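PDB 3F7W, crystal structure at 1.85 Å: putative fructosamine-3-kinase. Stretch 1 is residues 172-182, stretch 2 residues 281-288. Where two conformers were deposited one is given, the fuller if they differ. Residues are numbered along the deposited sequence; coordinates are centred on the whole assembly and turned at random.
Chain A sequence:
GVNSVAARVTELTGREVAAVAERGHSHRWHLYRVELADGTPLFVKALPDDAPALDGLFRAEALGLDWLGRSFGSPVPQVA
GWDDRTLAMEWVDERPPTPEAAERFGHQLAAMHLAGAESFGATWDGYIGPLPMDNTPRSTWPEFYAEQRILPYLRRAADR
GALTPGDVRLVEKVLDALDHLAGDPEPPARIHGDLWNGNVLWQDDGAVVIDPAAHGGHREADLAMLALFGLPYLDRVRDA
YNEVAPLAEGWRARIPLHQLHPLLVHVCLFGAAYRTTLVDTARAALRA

Stretch 1 (172-182) EKVLDALDHLA
Stretch 2 (281-288) TARAALRA

The two stretches lie in one chain, at least 104 residues apart in sequence wherever they touch, and they meet as two helical segments running in roughly the same direction. The axes of helix 172-176 and helix 281-286 approach to 9.4 Å, with an angle of 27° between their N-to-C directions and a signed crossing angle of 27°. Two CA-CA pairs fix the register: V174 CA lies 5.8 Å from L286 CA, and L181 CA lies 7.5 Å from A288 CA.

Both backbones are largely helical. In stretch 1, phi/psi stays near -60/-40 through L175, and D176 N donates to E172 O at 2.9 Å. A177, at -100/4, departs from these values; its N bonds to V174 O at 3.0 Å and weakly to K173 O at 3.1 Å. Helix is assigned again from L178 (-63/-36), with D179 at -77/-3 and H180 at -97/-48 before L181 at -63/-29, and L181 N reaches A177 O at 2.9 Å. Stretch 2 is regular through L286, with A285 N to T281 O at 2.8 Å and L286 N to A282 O at 3.0 Å. R287, at -98/9, is the first residue to leave helical phi/psi, and A288 ends the chain with its carboxylate.

The contact buries 300 Å² over both sides, and L286 contributes most, with 85 Å² covered. Its CA-to-CB bond points sideways, but the end of the side chain comes nearer to stretch 1. With chi1 at -94°, between wells, and chi2 t at -168°, it meets four residues. L286 CG sits 3.8 Å from V174 CG2, CD1 3.8 Å from K173 CB, and CD2 4.4 Å from both A177 CB and L181 CD1. At K173 the contact is with the aliphatic base of the side chain: CA-to-CB points toward stretch 2, whereas the extended chain (chi1 m, chi2 and chi3 t) carries its end away.

V174, with 55 Å² covered, is buried, and its CA-to-CB bond points sideways. Its t rotamer (chi1 177°) places CG2 3.8 Å from L286 CG and 4.4 Å from A282 CB, and both V174 CG1 and V174 CG2 lie 4.4 Å from A285 CB. The CA-to-CB bond of A285 points toward stretch 1 and that of A282 sideways. V174 CG2 also lies 3.7 Å from A282 O, a van der Waals contact with an oxygen already accepting the backbone bond from L286 N.

L181, with 51 Å² covered, has its CA-to-CB bond pointing toward stretch 2 and adopts chi1 m (-63°) and chi2 t (174°). L181 CD2 lies 3.6 Å and L181 CD1 3.9 Å from A285 O; L181 CD2 is also 4.4 Å from L286 O and from A288 OXT. These are methyl-to-oxygen contacts, without polar bonding; A285 O accepts instead from A288 N at 3.2 Å.

No hydrogen bond crosses between the stretches. The backbone hydrogen bonds described here run within each stretch, and the contact rests on apolar packing and methyl-to-oxygen contacts.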

# COMPACT_ATOMS: atom_id res chain seq x y z
N GLU A 172 -22.98 4.14 4.07
CA GLU A 172 -23.67 3.02 4.73
C GLU A 172 -24.62 2.27 3.79
O GLU A 172 -24.82 1.07 3.95
CB GLU A 172 -24.42 3.52 5.96
CG GLU A 172 -23.49 3.84 7.11
CD GLU A 172 -24.17 4.41 8.33
OE1 GLU A 172 -25.22 5.07 8.19
OE2 GLU A 172 -23.63 4.21 9.44
N LYS A 173 -25.20 2.97 2.81
CA LYS A 173 -25.98 2.33 1.74
C LYS A 173 -25.15 1.32 0.94
O LYS A 173 -25.62 0.23 0.63
CB LYS A 173 -26.56 3.37 0.77
CG LYS A 173 -27.78 4.05 1.28
CD LYS A 173 -28.35 5.04 0.28
CE LYS A 173 -29.78 5.44 0.67
NZ LYS A 173 -30.00 6.88 0.47
N VAL A 174 -23.90 1.68 0.63
CA VAL A 174 -23.03 0.78 -0.09
C VAL A 174 -22.79 -0.47 0.75
O VAL A 174 -22.87 -1.58 0.23
CB VAL A 174 -21.68 1.45 -0.44
CG1 VAL A 174 -20.75 0.44 -1.14
CG2 VAL A 174 -21.91 2.69 -1.32
N LEU A 175 -22.47 -0.27 2.03
CA LEU A 175 -22.19 -1.38 2.94
C LEU A 175 -23.40 -2.32 3.05
O LEU A 175 -23.26 -3.55 3.05
CB LEU A 175 -21.75 -0.86 4.32
CG LEU A 175 -20.40 -0.13 4.33
CD1 LEU A 175 -20.07 0.34 5.74
CD2 LEU A 175 -19.29 -1.01 3.73
N ASP A 176 -24.59 -1.73 3.11
CA ASP A 176 -25.82 -2.52 3.21
C ASP A 176 -26.06 -3.34 1.95
O ASP A 176 -26.76 -4.36 2.01
CB ASP A 176 -27.02 -1.62 3.49
CG ASP A 176 -27.01 -1.04 4.91
OD1 ASP A 176 -26.20 -1.48 5.76
OD2 ASP A 176 -27.84 -0.14 5.17
N ALA A 177 -25.51 -2.89 0.82
CA ALA A 177 -25.66 -3.54 -0.49
C ALA A 177 -24.45 -4.40 -0.85
O ALA A 177 -24.38 -4.99 -1.93
CB ALA A 177 -25.92 -2.49 -1.57
N LEU A 178 -23.51 -4.49 0.09
CA LEU A 178 -22.20 -5.04 -0.21
C LEU A 178 -22.23 -6.50 -0.63
O LEU A 178 -21.46 -6.91 -1.48
CB LEU A 178 -21.24 -4.83 0.98
CG LEU A 178 -19.76 -5.09 0.78
CD1 LEU A 178 -19.22 -4.32 -0.43
CD2 LEU A 178 -18.96 -4.74 2.07
N ASP A 179 -23.13 -7.31 -0.06
CA ASP A 179 -23.13 -8.74 -0.41
C ASP A 179 -23.77 -9.02 -1.79
O ASP A 179 -23.78 -10.16 -2.24
CB ASP A 179 -23.72 -9.62 0.73
CG ASP A 179 -22.63 -10.19 1.66
OD1 ASP A 179 -21.97 -11.20 1.30
OD2 ASP A 179 -22.44 -9.63 2.77
N HIS A 180 -24.27 -7.98 -2.45
CA HIS A 180 -24.49 -8.04 -3.90
C HIS A 180 -23.32 -7.39 -4.64
O HIS A 180 -22.76 -7.97 -5.57
CB HIS A 180 -25.76 -7.32 -4.34
CG HIS A 180 -25.82 -7.04 -5.81
ND1 HIS A 180 -25.88 -8.05 -6.76
CD2 HIS A 180 -25.81 -5.88 -6.51
CE1 HIS A 180 -25.91 -7.51 -7.97
NE2 HIS A 180 -25.86 -6.20 -7.84
N LEU A 181 -22.93 -6.20 -4.19
CA LEU A 181 -21.92 -5.40 -4.91
C LEU A 181 -20.55 -6.07 -4.99
O LEU A 181 -19.80 -5.85 -5.94
CB LEU A 181 -21.79 -4.01 -4.27
CG LEU A 181 -23.06 -3.15 -4.34
CD1 LEU A 181 -22.86 -1.87 -3.55
CD2 LEU A 181 -23.46 -2.82 -5.77
N ALA A 182 -20.24 -6.91 -4.01
CA ALA A 182 -18.93 -7.57 -3.88
C ALA A 182 -18.49 -8.45 -5.05
O ALA A 182 -17.30 -8.68 -5.25
CB ALA A 182 -18.91 -8.39 -2.59
N THR A 281 -17.72 8.61 -5.78
CA THR A 281 -17.32 7.19 -5.91
C THR A 281 -18.33 6.24 -5.21
O THR A 281 -18.65 5.16 -5.72
CB THR A 281 -15.85 7.00 -5.40
OG1 THR A 281 -14.99 7.89 -6.13
CG2 THR A 281 -15.35 5.57 -5.58
N ALA A 282 -18.81 6.66 -4.04
CA ALA A 282 -19.87 5.95 -3.33
C ALA A 282 -21.12 5.87 -4.19
O ALA A 282 -21.70 4.80 -4.35
CB ALA A 282 -20.18 6.65 -2.00
N ARG A 283 -21.54 7.01 -4.75
CA ARG A 283 -22.68 7.00 -5.68
C ARG A 283 -22.48 6.04 -6.85
O ARG A 283 -23.40 5.30 -7.23
CB ARG A 283 -22.95 8.41 -6.20
CG ARG A 283 -23.63 9.24 -5.17
CD ARG A 283 -23.70 10.69 -5.55
NE ARG A 283 -24.56 11.36 -4.60
CZ ARG A 283 -24.51 12.66 -4.33
NH1 ARG A 283 -23.64 13.46 -4.94
NH2 ARG A 283 -25.35 13.17 -3.43
N ALA A 284 -21.28 6.06 -7.42
CA ALA A 284 -20.93 5.19 -8.54
C ALA A 284 -20.96 3.70 -8.15
O ALA A 284 -21.48 2.87 -8.89
CB ALA A 284 -19.56 5.59 -9.12
N ALA A 285 -20.38 3.38 -6.99
CA ALA A 285 -20.45 2.02 -6.45
C ALA A 285 -21.91 1.55 -6.32
O ALA A 285 -22.25 0.41 -6.66
CB ALA A 285 -19.74 1.94 -5.10
N LEU A 286 -22.77 2.42 -5.80
CA LEU A 286 -24.18 2.02 -5.59
C LEU A 286 -24.89 1.64 -6.87
O LEU A 286 -25.74 0.75 -6.88
CB LEU A 286 -24.97 3.13 -4.91
CG LEU A 286 -25.09 3.07 -3.39
CD1 LEU A 286 -26.16 4.08 -2.95
CD2 LEU A 286 -25.43 1.67 -2.92
N ARG A 287 -24.56 2.32 -7.96
CA ARG A 287 -25.26 2.10 -9.21
C ARG A 287 -24.48 1.15 -10.13
O ARG A 287 -24.86 0.98 -11.28
CB ARG A 287 -25.52 3.44 -9.91
CG ARG A 287 -24.29 4.08 -10.50
CD ARG A 287 -24.61 5.42 -11.12
NE ARG A 287 -23.38 6.09 -11.53
CZ ARG A 287 -22.90 7.22 -11.01
NH1 ARG A 287 -23.55 7.89 -10.06
NH2 ARG A 287 -21.76 7.71 -11.48
N ALA A 288 -23.42 0.53 -9.60
CA ALA A 288 -22.54 -0.32 -10.41
C ALA A 288 -23.20 -1.63 -10.83
O ALA A 288 -22.88 -2.13 -11.92
CB ALA A 288 -21.24 -0.62 -9.68
OXT ALA A 288 -24.05 -2.20 -10.12